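Local coordinates for protein Dr hemagglutinin structural subunit (PDB 2JKN) that forms the adhesive Dr fimbriae of uropathogenic Escherichia coli, binding the Dr blood group antigen and mediating adherence to the upper urinary tract, at residues 53-58 against 119-124; 92-97 against 125-130. All blocks are in the same frame, centred on the assembly; numbering follows the deposited sequence.

Interaction 1 (53-58 against 119-124); sequences PVTVQA and GGIIGI. With CL8 (chloramphenicol succinate), chain I.
Pro53 and Ile121 meet on the ligand-binding face of an antiparallel ladder, Pro53 CB lying 3.7 Å from Ile121 CG2. Chloramphenicol succinate comes up against both: Pro53 CD is 3.3 Å from the succinate carboxylate oxygen O15 of the ligand, and Ile121 CG1 approaches the nitro oxygen O9A at 3.7 Å. Next along the same face, Thr55 and Ile121 run side by side, and the methyl CG2 of Thr55 touches CD1 of Ile121 at 3.5 Å. Gly123, opposite Pro53, has no side chain, and its CA sits 3.7 Å from the ligand chlorine CL2. Behind these residues the backbones are tied by two hydrogen-bonded pairs, Val54 with Ile122 and Val56 with Gly120. Straightest is Ile122 N to Val54 O, 2.8 Å at 178°.

On the reverse face, Val56 points CG1 anti to its backbone nitrogen (chi1 178°), which sends CG2 diagonally across the ladder to Ile122 CG1 at 3.6 Å. Val54 CG2 packs on Ile124 CG1, and Thr21 adds to this layer. Val31 and Val33 of a second subunit cover Val56 and Val54. The strand pair therefore offers the ligand a largely apolar surface, probably met through van der Waals contact, while main-chain bonds fix the spacing of the strands.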
loop_
_atom_site.group_PDB
_atom_site.type_symbol
_atom_site.label_atom_id
_atom_site.label_comp_id
_atom_site.label_asym_id
_atom_site.label_seq_id
_atom_site.Cartn_x
_atom_site.Cartn_y
_atom_site.Cartn_z
ATOM N N PRO A 53 9.333 15.232 6.880
ATOM C CA PRO A 53 9.256 16.219 5.818
ATOM C C PRO A 53 8.286 15.752 4.720
ATOM O O PRO A 53 8.040 14.545 4.542
ATOM C CB PRO A 53 10.690 16.244 5.278
ATOM C CG PRO A 53 11.151 14.826 5.434
ATOM C CD PRO A 53 10.516 14.354 6.733
ATOM N N VAL A 54 7.767 16.713 3.976
ATOM C CA VAL A 54 6.897 16.452 2.834
ATOM C C VAL A 54 7.477 17.221 1.648
ATOM O O VAL A 54 7.533 18.440 1.673
ATOM C CB VAL A 54 5.447 16.923 3.122
ATOM C CG1 VAL A 54 4.540 16.769 1.875
ATOM C CG2 VAL A 54 4.881 16.189 4.316
ATOM N N THR A 55 7.900 16.522 0.606
ATOM C CA THR A 55 8.449 17.232 -0.544
ATOM C C THR A 55 7.329 17.767 -1.397
ATOM O O THR A 55 6.291 17.133 -1.537
ATOM C CB THR A 55 9.400 16.354 -1.383
ATOM O OG1 THR A 55 8.667 15.220 -1.877
ATOM C CG2 THR A 55 10.611 15.876 -0.529
ATOM N N VAL A 56 7.556 18.945 -1.964
ATOM C CA VAL A 56 6.599 19.575 -2.853
ATOM C C VAL A 56 7.382 20.065 -4.062
ATOM O O VAL A 56 8.374 20.796 -3.918
ATOM C CB VAL A 56 5.879 20.793 -2.137
ATOM C CG1 VAL A 56 4.895 21.501 -3.103
ATOM C CG2 VAL A 56 5.154 20.357 -0.839
ATOM N N GLN A 57 6.935 19.679 -5.254
ATOM C CA GLN A 57 7.542 20.157 -6.493
ATOM C C GLN A 57 6.420 20.586 -7.457
ATOM O O GLN A 57 5.686 19.746 -7.974
ATOM C CB GLN A 57 8.396 19.053 -7.141
ATOM C CG GLN A 57 9.724 18.735 -6.362
ATOM C CD GLN A 57 10.799 19.806 -6.519
ATOM O OE1 GLN A 57 10.597 20.804 -7.202
ATOM N NE2 GLN A 57 11.979 19.563 -5.933
ATOM N N ALA A 58 6.285 21.893 -7.685
ATOM C CA ALA A 58 5.255 22.395 -8.606
ATOM C C ALA A 58 5.841 22.648 -9.987
ATOM O O ALA A 58 7.026 22.984 -10.125
ATOM C CB ALA A 58 4.605 23.698 -8.047
ATOM N N GLY A 119 9.091 24.889 -5.318
ATOM C CA GLY A 119 9.568 23.572 -4.939
ATOM C C GLY A 119 10.134 23.772 -3.536
ATOM O O GLY A 119 10.772 24.788 -3.257
ATOM N N GLY A 120 9.872 22.840 -2.629
ATOM C CA GLY A 120 10.427 22.984 -1.300
ATOM C C GLY A 120 10.037 21.833 -0.406
ATOM O O GLY A 120 9.500 20.829 -0.865
ATOM N N ILE A 121 10.364 21.977 0.872
ATOM C CA ILE A 121 10.071 20.959 1.869
ATOM C C ILE A 121 9.069 21.565 2.837
ATOM O O ILE A 121 9.287 22.674 3.354
ATOM C CB ILE A 121 11.344 20.582 2.681
ATOM C CG1 ILE A 121 12.428 19.968 1.776
ATOM C CG2 ILE A 121 10.963 19.599 3.825
ATOM C CD1 ILE A 121 11.948 18.742 1.021
ATOM N N ILE A 122 7.996 20.830 3.107
ATOM C CA ILE A 122 7.024 21.243 4.113
ATOM C C ILE A 122 7.291 20.360 5.335
ATOM O O ILE A 122 7.235 19.142 5.247
ATOM C CB ILE A 122 5.567 21.042 3.615
ATOM C CG1 ILE A 122 5.255 21.978 2.426
ATOM C CG2 ILE A 122 4.562 21.279 4.782
ATOM C CD1 ILE A 122 4.926 23.401 2.827
ATOM N N GLY A 123 7.582 20.958 6.477
ATOM C CA GLY A 123 7.787 20.145 7.668
ATOM C C GLY A 123 6.477 19.934 8.459
ATOM O O GLY A 123 5.621 20.817 8.529
ATOM N N ILE A 124 6.330 18.753 9.034
ATOM C CA ILE A 124 5.180 18.447 9.900
ATOM C C ILE A 124 5.732 18.334 11.323
ATOM O O ILE A 124 6.672 17.570 11.563
ATOM C CB ILE A 124 4.471 17.153 9.491
ATOM C CG1 ILE A 124 4.131 17.164 7.982
ATOM C CG2 ILE A 124 3.218 16.951 10.356
ATOM C CD1 ILE A 124 3.182 18.293 7.562
HETATM C C1 CL8 I . 11.234 18.378 9.479
HETATM CL CL1 CL8 I . 9.605 17.894 10.060
HETATM CL CL2 CL8 I . 11.247 18.841 7.760
HETATM C C2 CL8 I . 12.151 17.130 9.715
HETATM O O2 CL8 I . 11.696 15.992 9.558
HETATM N N2 CL8 I . 13.320 17.427 10.074
HETATM C C3 CL8 I . 14.516 16.629 10.431
HETATM C C4 CL8 I . 14.602 16.409 11.953
HETATM C C5 CL8 I . 15.657 16.775 9.480
HETATM O O5 CL8 I . 16.271 17.940 10.063
HETATM C C6 CL8 I . 15.487 16.741 8.073
HETATM C C7 CL8 I . 15.028 15.607 7.432
HETATM C C8 CL8 I . 14.815 15.646 6.028
HETATM C C9 CL8 I . 15.052 16.874 5.392
HETATM N N9 CL8 I . 14.840 16.940 3.909
HETATM O O9A CL8 I . 15.068 18.030 3.391
HETATM O O9B CL8 I . 14.482 15.955 3.327
HETATM C C10 CL8 I . 15.456 17.996 6.040
HETATM C C11 CL8 I . 15.677 17.946 7.402
HETATM O O4 CL8 I . 13.932 15.240 12.478
HETATM O O15 CL8 I . 11.958 13.030 9.419
HETATM C C15 CL8 I . 11.495 12.302 10.266
HETATM O O16 CL8 I . 11.161 11.040 9.957
HETATM C C14 CL8 I . 11.303 12.808 11.673
HETATM C C13 CL8 I . 11.732 14.278 11.758
HETATM C C12 CL8 I . 13.222 14.397 11.585
HETATM O O12 CL8 I . 13.777 13.806 10.692
#

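Interaction 2 (92-97 against 125-130); sequences YVNIRP and YVDGQQ. With CL8 (chloramphenicol succinate), chain I.
Arg96 leaves the backbone with CG anti to its nitrogen (chi1 178°) and bends at chi3 (74°), which lays its guanidinium flat on the ring of Tyr125. The centres are 4.2 Å apart with planes 16° from parallel, a cation-pi stack in which NH2 lies over the ring near its rim. The opposite face of that ring carries the ligand chlorine CL1, 3.7 Å from Tyr125 CZ, so the phenol is sandwiched between arginine and dichloroacetyl group. A water joins Tyr125 OH to Arg96 O.

Beside the stack, Asn94 and Tyr125 form a hydrogen-bonded antiparallel pair, Asn94 N reaching Tyr125 O at 2.8 Å. Another water links Asn94 ND2 to Val126 O. At the far end the Gln130 amide grips both backbone polar groups of Tyr92: OE1 accepts from Tyr92 N at 2.9 Å on a lone pair, and NE2 donates to Tyr92 O at 3.0 Å. Tyr92 O also takes Asp127 N, from above its carbonyl plane, and NE2 reaches back to Gly128 O. This is an antiparallel strand pair giving way to a turn, with a side-chain amide extending the main-chain pairing, in the immunoglobulin-like fold of a fimbrial subunit; Tyr125 lends its ring to the chloramphenicol succinate pocket.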
loop_
_atom_site.group_PDB
_atom_site.type_symbol
_atom_site.label_atom_id
_atom_site.label_comp_id
_atom_site.label_asym_id
_atom_site.label_seq_id
_atom_site.Cartn_x
_atom_site.Cartn_y
_atom_site.Cartn_z
ATOM N N TYR A 92 -2.351 16.764 16.977
ATOM C CA TYR A 92 -2.299 18.093 16.385
ATOM C C TYR A 92 -0.917 18.442 15.903
ATOM O O TYR A 92 0.060 18.214 16.604
ATOM C CB TYR A 92 -2.781 19.136 17.386
ATOM C CG TYR A 92 -4.253 19.008 17.674
ATOM C CD1 TYR A 92 -4.705 18.379 18.830
ATOM C CD2 TYR A 92 -5.194 19.479 16.775
ATOM C CE1 TYR A 92 -6.063 18.257 19.095
ATOM C CE2 TYR A 92 -6.551 19.354 17.026
ATOM C CZ TYR A 92 -6.979 18.728 18.171
ATOM O OH TYR A 92 -8.334 18.612 18.414
ATOM N N VAL A 93 -0.843 19.000 14.702
ATOM C CA VAL A 93 0.442 19.369 14.125
ATOM C C VAL A 93 0.435 20.759 13.561
ATOM O O VAL A 93 -0.624 21.314 13.255
ATOM C CB VAL A 93 0.887 18.359 13.025
ATOM C CG1 VAL A 93 1.042 16.954 13.603
ATOM C CG2 VAL A 93 -0.142 18.363 11.832
ATOM N N ASN A 94 1.643 21.301 13.378
ATOM C CA ASN A 94 1.848 22.534 12.631
ATOM C C ASN A 94 2.531 22.120 11.324
ATOM O O ASN A 94 3.322 21.166 11.295
ATOM C CB ASN A 94 2.761 23.489 13.397
ATOM C CG ASN A 94 2.014 24.301 14.414
ATOM O OD1 ASN A 94 0.937 24.834 14.134
ATOM N ND2 ASN A 94 2.538 24.343 15.627
ATOM N N ILE A 95 2.173 22.802 10.245
ATOM C CA ILE A 95 2.719 22.547 8.916
ATOM C C ILE A 95 3.435 23.829 8.518
ATOM O O ILE A 95 2.873 24.907 8.648
ATOM C CB ILE A 95 1.581 22.211 7.934
ATOM C CG1 ILE A 95 0.838 20.947 8.403
ATOM C CG2 ILE A 95 2.119 22.070 6.522
ATOM C CD1 ILE A 95 -0.367 20.587 7.544
ATOM N N ARG A 96 4.707 23.721 8.156
ATOM C CA ARG A 96 5.539 24.906 7.901
ATOM C C ARG A 96 6.622 24.596 6.862
ATOM O O ARG A 96 7.337 23.611 6.998
ATOM C CB ARG A 96 6.225 25.327 9.226
ATOM C CG ARG A 96 7.175 26.524 9.091
ATOM C CD ARG A 96 7.649 27.044 10.449
ATOM N NE ARG A 96 8.637 26.161 11.069
ATOM C CZ ARG A 96 8.387 25.383 12.121
ATOM N NH1 ARG A 96 7.175 25.372 12.667
ATOM N NH2 ARG A 96 9.346 24.616 12.630
ATOM N N PRO A 97 6.776 25.466 5.857
ATOM C CA PRO A 97 7.842 25.283 4.873
ATOM C C PRO A 97 9.177 25.541 5.567
ATOM O O PRO A 97 9.261 26.379 6.478
ATOM C CB PRO A 97 7.554 26.384 3.839
ATOM C CG PRO A 97 6.877 27.454 4.625
ATOM C CD PRO A 97 5.980 26.676 5.567
ATOM N N TYR A 125 5.202 19.157 12.237
ATOM C CA TYR A 125 5.707 19.227 13.617
ATOM C C TYR A 125 4.577 19.051 14.661
ATOM O O TYR A 125 3.472 19.553 14.493
ATOM C CB TYR A 125 6.393 20.583 13.859
ATOM C CG TYR A 125 7.505 20.921 12.870
ATOM C CD1 TYR A 125 8.824 20.607 13.142
ATOM C CD2 TYR A 125 7.216 21.571 11.657
ATOM C CE1 TYR A 125 9.837 20.899 12.223
ATOM C CE2 TYR A 125 8.213 21.859 10.737
ATOM C CZ TYR A 125 9.516 21.504 11.015
ATOM O OH TYR A 125 10.510 21.817 10.113
ATOM N N VAL A 126 4.889 18.392 15.767
ATOM C CA VAL A 126 3.917 18.248 16.847
ATOM C C VAL A 126 3.537 19.661 17.357
ATOM O O VAL A 126 4.409 20.499 17.582
ATOM C CB VAL A 126 4.485 17.353 17.991
ATOM C CG1 VAL A 126 3.543 17.370 19.207
ATOM C CG2 VAL A 126 4.692 15.918 17.485
ATOM N N ASP A 127 2.236 19.927 17.477
ATOM C CA ASP A 127 1.753 21.240 17.932
ATOM C C ASP A 127 1.256 21.125 19.369
ATOM O O ASP A 127 0.110 20.707 19.608
ATOM C CB ASP A 127 0.615 21.725 17.027
ATOM C CG ASP A 127 0.021 23.081 17.474
ATOM O OD1 ASP A 127 0.719 23.860 18.163
ATOM O OD2 ASP A 127 -1.139 23.362 17.102
ATOM N N GLY A 128 2.125 21.466 20.318
ATOM C CA GLY A 128 1.809 21.359 21.747
ATOM C C GLY A 128 2.178 19.947 22.221
ATOM O O GLY A 128 1.968 18.973 21.493
ATOM N N GLN A 129 2.788 19.838 23.404
ATOM C CA GLN A 129 3.187 18.522 23.926
ATOM C C GLN A 129 1.956 17.612 24.007
ATOM O O GLN A 129 0.925 18.008 24.534
ATOM C CB GLN A 129 3.875 18.628 25.317
ATOM C CG GLN A 129 2.906 18.868 26.495
ATOM C CD GLN A 129 2.281 17.574 27.028
ATOM O OE1 GLN A 129 2.690 16.475 26.651
ATOM N NE2 GLN A 129 1.338 17.705 27.965
ATOM N N GLN A 130 2.054 16.424 23.415
ATOM C CA GLN A 130 0.948 15.475 23.410
ATOM C C GLN A 130 1.476 14.101 23.816
ATOM O O GLN A 130 1.260 13.071 23.134
ATOM C CB GLN A 130 0.277 15.457 22.038
ATOM C CG GLN A 130 -0.557 16.731 21.767
ATOM C CD GLN A 130 -0.895 16.904 20.309
ATOM O OE1 GLN A 130 -1.905 16.382 19.829
ATOM N NE2 GLN A 130 -0.068 17.665 19.596
HETATM C C1 CL8 I . 11.234 18.378 9.479
HETATM CL CL1 CL8 I . 9.605 17.894 10.060
HETATM CL CL2 CL8 I . 11.247 18.841 7.760
HETATM C C2 CL8 I . 12.151 17.130 9.715
HETATM O O2 CL8 I . 11.696 15.992 9.558
HETATM N N2 CL8 I . 13.320 17.427 10.074
HETATM C C3 CL8 I . 14.516 16.629 10.431
HETATM C C4 CL8 I . 14.602 16.409 11.953
HETATM C C5 CL8 I . 15.657 16.775 9.480
HETATM O O5 CL8 I . 16.271 17.940 10.063
HETATM C C6 CL8 I . 15.487 16.741 8.073
HETATM C C7 CL8 I . 15.028 15.607 7.432
HETATM C C8 CL8 I . 14.815 15.646 6.028
HETATM C C9 CL8 I . 15.052 16.874 5.392
HETATM N N9 CL8 I . 14.840 16.940 3.909
HETATM O O9A CL8 I . 15.068 18.030 3.391
HETATM O O9B CL8 I . 14.482 15.955 3.327
HETATM C C10 CL8 I . 15.456 17.996 6.040
HETATM C C11 CL8 I . 15.677 17.946 7.402
HETATM O O4 CL8 I . 13.932 15.240 12.478
HETATM O O15 CL8 I . 11.958 13.030 9.419
HETATM C C15 CL8 I . 11.495 12.302 10.266
HETATM O O16 CL8 I . 11.161 11.040 9.957
HETATM C C14 CL8 I . 11.303 12.808 11.673
HETATM C C13 CL8 I . 11.732 14.278 11.758
HETATM C C12 CL8 I . 13.222 14.397 11.585
HETATM O O12 CL8 I . 13.777 13.806 10.692
HETATM O O HOH W 1 -2.844 22.164 15.363
HETATM O O HOH W 2 4.903 23.021 16.185
HETATM O O HOH W 3 9.932 23.727 8.538
#

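Strand 119-126 is shared by both interactions: it pairs with strand 50-59 in interaction 1 and with strand 90-97 in interaction 2, so it lies between them in one sheet. The two centres are about 15 Å apart. Along the chain the segments alternate in the order 53-58, 92-97, 119-124, 125-130, and the last two follow one another directly. The interactions meet through a probable hydrogen bond from Gly123 N to Arg96 O and through packing of Ile122 and Ile124 on Ile95. Both touch the ligand, which sits against strand 119-126, itself bonded to a neighbour along each edge; interaction 1 also borders a second subunit.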